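Local coordinates for protein Alpha/beta hydrolase (Paenibacillus sp. VTT E-133280, PDB 6TJ2) that probably hydrolyses ester substrates such as methyl salicylate, acting as an extracellular serine-type esterase related to tobacco salicylic acid binding protein 2, at residues N173-P178 with P209-L214; V100-I103 with D107-D110; S65-L70 with E277-A282. One frame throughout, in Å; residues are numbered along the deposited sequence.

Contact 1: N173-P178 with P209-L214; sequences NTITLP and PLFEKL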
loop_
_atom_site.group_PDB
_atom_site.type_symbol
_atom_site.label_atom_id
_atom_site.label_comp_id
_atom_site.label_asym_id
_atom_site.label_seq_id
_atom_site.Cartn_x
_atom_site.Cartn_y
_atom_site.Cartn_z
ATOM N N ASN A 173 26.212 14.784 21.909
ATOM C CA ASN A 173 26.162 14.436 20.474
ATOM C C ASN A 173 25.524 13.060 20.276
ATOM O O ASN A 173 25.891 12.427 19.296
ATOM C CB ASN A 173 27.521 14.506 19.799
ATOM C CG ASN A 173 27.448 14.583 18.293
ATOM O OD1 ASN A 173 28.205 13.883 17.581
ATOM N ND2 ASN A 173 26.587 15.437 17.791
ATOM N N THR A 174 24.525 12.710 21.063
ATOM C CA THR A 174 23.792 11.451 20.860
ATOM C C THR A 174 22.302 11.720 20.788
ATOM O O THR A 174 21.794 12.755 21.275
ATOM C CB THR A 174 24.101 10.382 21.897
ATOM O OG1 THR A 174 23.651 10.765 23.207
ATOM C CG2 THR A 174 25.585 10.043 21.954
ATOM N N ILE A 175 21.596 10.795 20.149
ATOM C CA ILE A 175 20.125 10.834 20.123
ATOM C C ILE A 175 19.615 9.563 20.753
ATOM O O ILE A 175 19.920 8.453 20.292
ATOM C CB ILE A 175 19.615 10.932 18.675
ATOM C CG1 ILE A 175 20.047 12.263 18.055
ATOM C CG2 ILE A 175 18.105 10.763 18.653
ATOM C CD1 ILE A 175 19.848 12.322 16.529
ATOM N N THR A 176 18.837 9.737 21.813
ATOM C CA THR A 176 18.110 8.638 22.461
ATOM C C THR A 176 16.655 8.730 22.039
ATOM O O THR A 176 16.026 9.770 22.311
ATOM C CB THR A 176 18.260 8.660 23.979
ATOM O OG1 THR A 176 19.654 8.590 24.308
ATOM C CG2 THR A 176 17.509 7.532 24.645
ATOM N N LEU A 177 16.125 7.712 21.406
ATOM C CA LEU A 177 14.720 7.716 21.028
ATOM C C LEU A 177 13.867 7.661 22.275
ATOM O O LEU A 177 14.089 6.779 23.087
ATOM C CB LEU A 177 14.366 6.507 20.163
ATOM C CG LEU A 177 15.064 6.405 18.826
ATOM C CD1 LEU A 177 14.746 5.052 18.178
ATOM C CD2 LEU A 177 14.664 7.587 17.982
ATOM N N PRO A 178 12.864 8.510 22.482
ATOM C CA PRO A 178 11.934 8.352 23.589
ATOM C C PRO A 178 11.177 7.042 23.418
ATOM O O PRO A 178 10.808 6.693 22.270
ATOM C CB PRO A 178 10.998 9.554 23.545
ATOM C CG PRO A 178 11.767 10.550 22.714
ATOM C CD PRO A 178 12.643 9.761 21.772
ATOM N N PRO A 209 26.830 11.220 11.904
ATOM C CA PRO A 209 26.618 10.586 10.618
ATOM C C PRO A 209 25.194 10.763 10.087
ATOM O O PRO A 209 25.023 10.570 8.870
ATOM C CB PRO A 209 26.947 9.107 10.877
ATOM C CG PRO A 209 27.882 9.151 12.054
ATOM C CD PRO A 209 27.325 10.279 12.917
ATOM N N LEU A 210 24.248 11.019 10.938
ATOM C CA LEU A 210 22.841 11.196 10.485
ATOM C C LEU A 210 22.677 12.539 9.783
ATOM O O LEU A 210 21.774 12.682 8.965
ATOM C CB LEU A 210 21.909 11.087 11.680
ATOM C CG LEU A 210 21.580 9.674 12.160
ATOM C CD1 LEU A 210 22.825 8.878 12.529
ATOM C CD2 LEU A 210 20.650 9.770 13.375
ATOM N N PHE A 211 23.506 13.524 10.093
ATOM C CA PHE A 211 23.334 14.905 9.593
ATOM C C PHE A 211 24.377 15.261 8.544
ATOM O O PHE A 211 24.234 16.331 7.892
ATOM C CB PHE A 211 23.386 15.895 10.748
ATOM C CG PHE A 211 22.225 15.771 11.680
ATOM C CD1 PHE A 211 21.057 16.471 11.408
ATOM C CD2 PHE A 211 22.260 14.956 12.786
ATOM C CE1 PHE A 211 19.953 16.344 12.229
ATOM C CE2 PHE A 211 21.157 14.856 13.618
ATOM C CZ PHE A 211 19.998 15.517 13.329
ATOM N N GLU A 212 25.380 14.437 8.284
ATOM C CA GLU A 212 26.413 14.742 7.259
ATOM C C GLU A 212 25.828 14.599 5.863
ATOM O O GLU A 212 25.126 13.609 5.521
ATOM C CB GLU A 212 27.622 13.828 7.429
ATOM C CG GLU A 212 28.454 14.097 8.638
ATOM C CD GLU A 212 29.609 13.138 8.730
ATOM O OE1 GLU A 212 29.423 12.027 9.235
ATOM O OE2 GLU A 212 30.725 13.534 8.297
ATOM N N LYS A 213 26.125 15.573 5.009
ATOM C CA LYS A 213 25.815 15.506 3.567
ATOM C C LYS A 213 26.695 14.485 2.900
ATOM O O LYS A 213 27.912 14.491 3.170
ATOM C CB LYS A 213 26.066 16.862 2.910
ATOM C CG LYS A 213 25.263 17.973 3.516
ATOM C CD LYS A 213 23.808 17.738 3.756
ATOM C CE LYS A 213 23.112 19.088 3.765
ATOM N NZ LYS A 213 21.744 19.059 4.389
ATOM N N LEU A 214 26.140 13.571 2.118
ATOM C CA LEU A 214 26.938 12.513 1.501
ATOM C C LEU A 214 27.218 12.776 0.037
ATOM O O LEU A 214 26.310 13.117 -0.705
ATOM C CB LEU A 214 26.194 11.196 1.724
ATOM C CG LEU A 214 25.877 10.872 3.176
ATOM C CD1 LEU A 214 25.058 9.617 3.250
ATOM C CD2 LEU A 214 27.156 10.689 3.987
#
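Ile175 carries the whole junction between these two pieces of chain, and it does so with one atom: its terminal methyl CD1 touches both Leu210 and Phe211, which lie to the same side of it. The aliphatic half of the contact is a meeting of methyls. Ile175 CD1 and Leu210 CD2 stand 4.1 Å apart, the two side chains meeting end-on, which lets them touch although the CA atoms of Ile175 and Leu210 are 10.0 Å apart. The extended outer torsion of Ile175 (chi2 168°) makes this possible, because it throws CD1 forward as far as the side chain allows.

The second half is aliphatic against aromatic. Ile175 CD1 approaches Phe211 at the ring edge, near the ring plane, and its closest carbon there is Phe211 CE2, at 4.1 Å. The methyl therefore abuts the rim of the phenyl group, with the two side chains running at a slant to one another. Seen from CD1, Leu210 CD2 and Phe211 CE2 lie about 77° apart.

Both segments belong to the insertion between strands 134-139 and 226-231 of the central sheet, the place where the cap of SABP2-like alpha/beta hydrolases is built. Here a short strand, 174-175, meets a loosely bonded helical turn at 208-211. No hydrogen bond joins the two segments, and just 82 Å² is buried between them.

Polar interactions come from outside the pair. Backbone bonds of Ile175 with Glu205, and of Asn173 with Ala207 just beyond the strand ends, tie 174-175 to strand 205-206 in a two-stranded antiparallel sheet, while the carbonyl oxygen of Ile175 accepts a bond from Trp54 NE1. Arg167, on helix 157-170, makes a cation-pi contact with Phe211 and also packs against Ile175.

Contact 2: V100-I103 with D107-D110; sequences VDYI and DLKD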
loop_
_atom_site.group_PDB
_atom_site.type_symbol
_atom_site.label_atom_id
_atom_site.label_comp_id
_atom_site.label_asym_id
_atom_site.label_seq_id
_atom_site.Cartn_x
_atom_site.Cartn_y
_atom_site.Cartn_z
ATOM N N VAL A 100 34.337 -1.250 5.080
ATOM C CA VAL A 100 35.236 -1.577 3.936
ATOM C C VAL A 100 36.408 -2.405 4.462
ATOM O O VAL A 100 36.788 -3.412 3.802
ATOM C CB VAL A 100 35.720 -0.298 3.236
ATOM C CG1 VAL A 100 36.848 -0.598 2.266
ATOM C CG2 VAL A 100 34.552 0.405 2.547
ATOM N N ASP A 101 36.982 -2.028 5.591
ATOM C CA ASP A 101 38.142 -2.786 6.138
ATOM C C ASP A 101 37.704 -4.195 6.511
ATOM O O ASP A 101 38.486 -5.131 6.332
ATOM C CB ASP A 101 38.756 -2.052 7.314
ATOM C CG ASP A 101 39.543 -0.788 6.975
ATOM O OD1 ASP A 101 39.900 -0.616 5.803
ATOM O OD2 ASP A 101 39.775 -0.039 7.959
ATOM N N TYR A 102 36.511 -4.377 7.055
ATOM C CA TYR A 102 36.024 -5.738 7.418
ATOM C C TYR A 102 35.935 -6.575 6.150
ATOM O O TYR A 102 36.410 -7.756 6.115
ATOM C CB TYR A 102 34.669 -5.586 8.126
ATOM C CG TYR A 102 33.956 -6.865 8.420
ATOM C CD1 TYR A 102 34.017 -7.437 9.681
ATOM C CD2 TYR A 102 33.126 -7.438 7.466
ATOM C CE1 TYR A 102 33.339 -8.612 9.958
ATOM C CE2 TYR A 102 32.449 -8.604 7.731
ATOM C CZ TYR A 102 32.528 -9.180 8.993
ATOM O OH TYR A 102 31.813 -10.326 9.307
ATOM N N ILE A 103 35.366 -6.034 5.087
ATOM C CA ILE A 103 35.197 -6.727 3.782
ATOM C C ILE A 103 36.580 -7.070 3.221
ATOM O O ILE A 103 36.788 -8.228 2.796
ATOM C CB ILE A 103 34.385 -5.856 2.810
ATOM C CG1 ILE A 103 32.924 -5.812 3.245
ATOM C CG2 ILE A 103 34.512 -6.319 1.370
ATOM C CD1 ILE A 103 32.124 -4.667 2.695
ATOM N N ASP A 107 38.469 -10.700 2.740
ATOM C CA ASP A 107 38.494 -10.821 1.276
ATOM C C ASP A 107 37.120 -11.286 0.764
ATOM O O ASP A 107 37.020 -12.128 -0.146
ATOM C CB ASP A 107 39.672 -11.694 0.774
ATOM C CG ASP A 107 39.888 -11.542 -0.719
ATOM O OD1 ASP A 107 39.660 -10.472 -1.266
ATOM O OD2 ASP A 107 40.165 -12.546 -1.411
ATOM N N LEU A 108 36.047 -10.637 1.175
ATOM C CA LEU A 108 34.684 -11.064 0.797
ATOM C C LEU A 108 34.436 -10.613 -0.631
ATOM O O LEU A 108 34.840 -9.477 -0.987
ATOM C CB LEU A 108 33.651 -10.441 1.731
ATOM C CG LEU A 108 33.783 -10.850 3.187
ATOM C CD1 LEU A 108 32.674 -10.289 4.054
ATOM C CD2 LEU A 108 33.843 -12.355 3.341
ATOM N N LYS A 109 33.802 -11.453 -1.454
ATOM C CA LYS A 109 33.400 -11.045 -2.796
ATOM C C LYS A 109 32.161 -11.824 -3.245
ATOM O O LYS A 109 31.758 -12.789 -2.565
ATOM C CB LYS A 109 34.558 -11.121 -3.773
ATOM C CG LYS A 109 35.229 -12.448 -3.726
ATOM C CD LYS A 109 36.554 -12.510 -4.507
ATOM C CE LYS A 109 37.771 -12.032 -3.751
ATOM N NZ LYS A 109 39.011 -12.431 -4.456
ATOM N N ASP A 110 31.559 -11.288 -4.278
ATOM C CA ASP A 110 30.342 -11.816 -4.916
ATOM C C ASP A 110 29.245 -11.967 -3.860
ATOM O O ASP A 110 28.525 -12.959 -3.859
ATOM C CB ASP A 110 30.660 -13.160 -5.588
ATOM C CG ASP A 110 29.597 -13.609 -6.570
ATOM O OD1 ASP A 110 29.009 -12.742 -7.290
ATOM O OD2 ASP A 110 29.372 -14.853 -6.605
#
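Leu108 folds back on Ile103 where helix 92-105 ends, and the backbone fixes the pair. Leu108 N donates to Ile103 O at 3.0 Å in a nearly straight bond (N-H...O 168°). This is the 6→1 bond of a Schellman motif: Asp107 leaves the helix with positive phi (47°), and the chain turns far enough for Leu108 to lie back along the last turn. Asp107 N comes equally near Ile103 O, but at an angle too poor for a hydrogen bond.

The tight part is the apolar seam that usually accompanies this turn. Leu108 CB lies 4.2 Å from Ile103 CG2. Further out, Leu108 CD1 reaches Tyr102 CE2 at 4.1 Å. Tyr102 puts CG anti to its backbone N (chi1 173°), which swings the ring to the Leu108 side, and the leucine methyl meets it obliquely, neither over the face nor at the edge.

On the solvent side things are looser. The CB of Asp107 is directed away from residues 100-103, and its OD2 pairs with Lys109 NZ in a salt bridge whose hydrogen bond, at 3.3 Å, is weak. Its OD1 has another ionic partner in Arg133 NH1, which also donates a hydrogen bond to Leu108 O.

The turn delivers the chain from helix 92-105 into strand 111-117. Tyr102 and Leu108 both lean on Tyr75 of edge strand 73-75, while Ile103 packs against Val126 of helix 119-129.

Contact 3: S65-L70 with E277-A282; sequences SELRKL and ELMVKA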
loop_
_atom_site.group_PDB
_atom_site.type_symbol
_atom_site.label_atom_id
_atom_site.label_comp_id
_atom_site.label_asym_id
_atom_site.label_seq_id
_atom_site.Cartn_x
_atom_site.Cartn_y
_atom_site.Cartn_z
ATOM N N SER A 65 20.581 -16.333 11.684
ATOM C CA SER A 65 20.539 -17.773 12.040
ATOM C C SER A 65 19.612 -18.486 11.060
ATOM O O SER A 65 19.958 -19.581 10.537
ATOM C CB SER A 65 20.033 -17.968 13.413
ATOM O OG SER A 65 19.846 -19.334 13.683
ATOM N N GLU A 66 18.467 -17.913 10.721
ATOM C CA GLU A 66 17.531 -18.564 9.755
ATOM C C GLU A 66 18.124 -18.580 8.356
ATOM O O GLU A 66 17.900 -19.544 7.598
ATOM C CB GLU A 66 16.148 -17.917 9.827
ATOM C CG GLU A 66 15.439 -18.177 11.133
ATOM C CD GLU A 66 15.149 -19.628 11.451
ATOM O OE1 GLU A 66 14.805 -20.346 10.520
ATOM O OE2 GLU A 66 15.189 -19.973 12.657
ATOM N N LEU A 67 18.812 -17.534 7.927
ATOM C CA LEU A 67 19.499 -17.541 6.626
ATOM C C LEU A 67 20.541 -18.646 6.572
ATOM O O LEU A 67 20.643 -19.321 5.509
ATOM C CB LEU A 67 20.138 -16.189 6.337
ATOM C CG LEU A 67 19.202 -15.111 5.838
ATOM C CD1 LEU A 67 19.916 -13.743 5.910
ATOM C CD2 LEU A 67 18.714 -15.393 4.443
ATOM N N ARG A 68 21.278 -18.856 7.657
ATOM C CA ARG A 68 22.326 -19.896 7.659
ATOM C C ARG A 68 21.668 -21.286 7.551
ATOM O O ARG A 68 22.222 -22.154 6.888
ATOM C CB ARG A 68 23.208 -19.787 8.893
ATOM C CG ARG A 68 24.098 -18.557 8.886
ATOM C CD ARG A 68 25.040 -18.478 10.084
ATOM N NE ARG A 68 25.646 -17.158 10.174
ATOM C CZ ARG A 68 25.338 -16.207 11.015
ATOM N NH1 ARG A 68 24.504 -16.425 12.022
ATOM N NH2 ARG A 68 25.867 -15.004 10.883
ATOM N N LYS A 69 20.501 -21.468 8.154
ATOM C CA LYS A 69 19.787 -22.769 8.068
ATOM C C LYS A 69 19.384 -23.041 6.629
ATOM O O LYS A 69 19.230 -24.242 6.305
ATOM C CB LYS A 69 18.568 -22.793 8.976
ATOM C CG LYS A 69 18.858 -22.770 10.462
ATOM C CD LYS A 69 17.556 -22.685 11.238
ATOM C CE LYS A 69 17.732 -22.508 12.724
ATOM N NZ LYS A 69 16.396 -22.437 13.375
ATOM N N LEU A 70 19.150 -22.045 5.784
ATOM C CA LEU A 70 18.817 -22.197 4.360
ATOM C C LEU A 70 20.065 -22.437 3.520
ATOM O O LEU A 70 19.918 -22.566 2.293
ATOM C CB LEU A 70 18.082 -20.928 3.902
ATOM C CG LEU A 70 16.706 -20.712 4.502
ATOM C CD1 LEU A 70 16.165 -19.346 4.158
ATOM C CD2 LEU A 70 15.752 -21.810 4.062
ATOM N N GLU A 277 13.474 -15.599 4.231
ATOM C CA GLU A 277 12.912 -15.912 2.907
ATOM C C GLU A 277 12.756 -14.645 2.071
ATOM O O GLU A 277 13.047 -14.677 0.871
ATOM C CB GLU A 277 11.584 -16.642 3.067
ATOM C CG GLU A 277 11.713 -18.011 3.695
ATOM C CD GLU A 277 10.350 -18.584 4.079
ATOM O OE1 GLU A 277 9.313 -17.856 4.000
ATOM O OE2 GLU A 277 10.316 -19.747 4.464
ATOM N N LEU A 278 12.322 -13.566 2.672
ATOM C CA LEU A 278 12.197 -12.301 1.950
ATOM C C LEU A 278 13.539 -11.760 1.486
ATOM O O LEU A 278 13.686 -11.228 0.360
ATOM C CB LEU A 278 11.492 -11.224 2.778
ATOM C CG LEU A 278 9.997 -11.483 3.009
ATOM C CD1 LEU A 278 9.471 -10.561 4.072
ATOM C CD2 LEU A 278 9.216 -11.331 1.689
ATOM N N MET A 279 14.560 -11.928 2.324
ATOM C CA MET A 279 15.902 -11.452 1.952
ATOM C C MET A 279 16.458 -12.278 0.815
ATOM O O MET A 279 17.131 -11.730 -0.064
ATOM C CB MET A 279 16.829 -11.500 3.172
ATOM C CG MET A 279 16.425 -10.463 4.194
ATOM S SD MET A 279 17.321 -10.666 5.718
ATOM C CE MET A 279 17.094 -9.075 6.511
ATOM N N VAL A 280 16.162 -13.589 0.762
ATOM C CA VAL A 280 16.563 -14.390 -0.424
ATOM C C VAL A 280 15.805 -13.908 -1.644
ATOM O O VAL A 280 16.363 -13.827 -2.713
ATOM C CB VAL A 280 16.342 -15.885 -0.115
ATOM C CG1 VAL A 280 16.536 -16.770 -1.356
ATOM C CG2 VAL A 280 17.256 -16.351 1.014
ATOM N N LYS A 281 14.507 -13.645 -1.529
ATOM C CA LYS A 281 13.711 -13.174 -2.690
ATOM C C LYS A 281 14.228 -11.840 -3.224
ATOM O O LYS A 281 14.276 -11.602 -4.435
ATOM C CB LYS A 281 12.258 -12.978 -2.282
ATOM C CG LYS A 281 11.359 -14.194 -2.424
ATOM C CD LYS A 281 9.904 -13.790 -2.118
ATOM C CE LYS A 281 9.022 -13.204 -3.203
ATOM N NZ LYS A 281 7.583 -13.367 -2.804
ATOM N N ALA A 282 14.775 -10.976 -2.338
ATOM C CA ALA A 282 15.339 -9.684 -2.716
ATOM C C ALA A 282 16.784 -9.821 -3.226
ATOM O O ALA A 282 17.196 -9.074 -4.093
ATOM C CB ALA A 282 15.223 -8.745 -1.534
#
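Leu67 is the side chain to follow, since both its methyls touch the C-terminal helix. Its CB makes no close approach to residues 277-282. With chi1 at -79°, CG sits beside the backbone N and anti to the carbonyl carbon, which brings it to 4.8 Å from Met279 SD. There the branch divides the work: CD1 goes to the sulfur, at 4.0 Å from Met279 SD, and CD2 goes to Val280 CG2 at 3.8 Å. The two partners are met differently. Met279, extended beyond CG, lies square across Leu67, whereas Val280 runs alongside it, pointing the other way.

Three residues on, Leu70 CD1 comes to 4.5 Å from the same Val280 CG2, a looser touch at the more exposed margin. Val280 CG2 thus takes methyls from Leu67 in the helix and from Leu70 just past its end. No hydrogen bond crosses between the segments. The charged groups pair locally instead: Lys69 NZ bonds Glu66 OE2 at 2.8 Å as part of a salt bridge, arriving from above the carboxylate plane, 39° out of it.

Helices 61-69 and 272-283 are far apart in sequence but neighbours in space, as are the first and last helices that share one side of the central sheet in the alpha/beta hydrolase fold. Glu66 and Leu67 extend the interface to Ala276, Met279 also packs on Trp60 and Phe140, and beneath the C-terminal helix Leu278 and Met279 rest on Leu229 of strand 226-231.

How the contacts relate
Contacts 2 and 3 belong to the sheet-and-helix body of the hydrolase, toward its periphery, and contact 1 to the probable cap. None touches another, and contacts 1 and 3 lie on opposite sides of the chain's centre. They share no helix or strand, though Pro209 and Leu214 of contact 1 touch helix 92-105, which carries contact 2. Contact 1 is the buried one, small and wholly apolar. Contacts 2 and 3 are partly buried apolar patches, with a tyrosine ring in one and a methionine sulfur in the other, and a lysine-acid pair nearby within one segment. Only contact 2 has a hydrogen bond between its segments, as befits a helix end turning toward a strand.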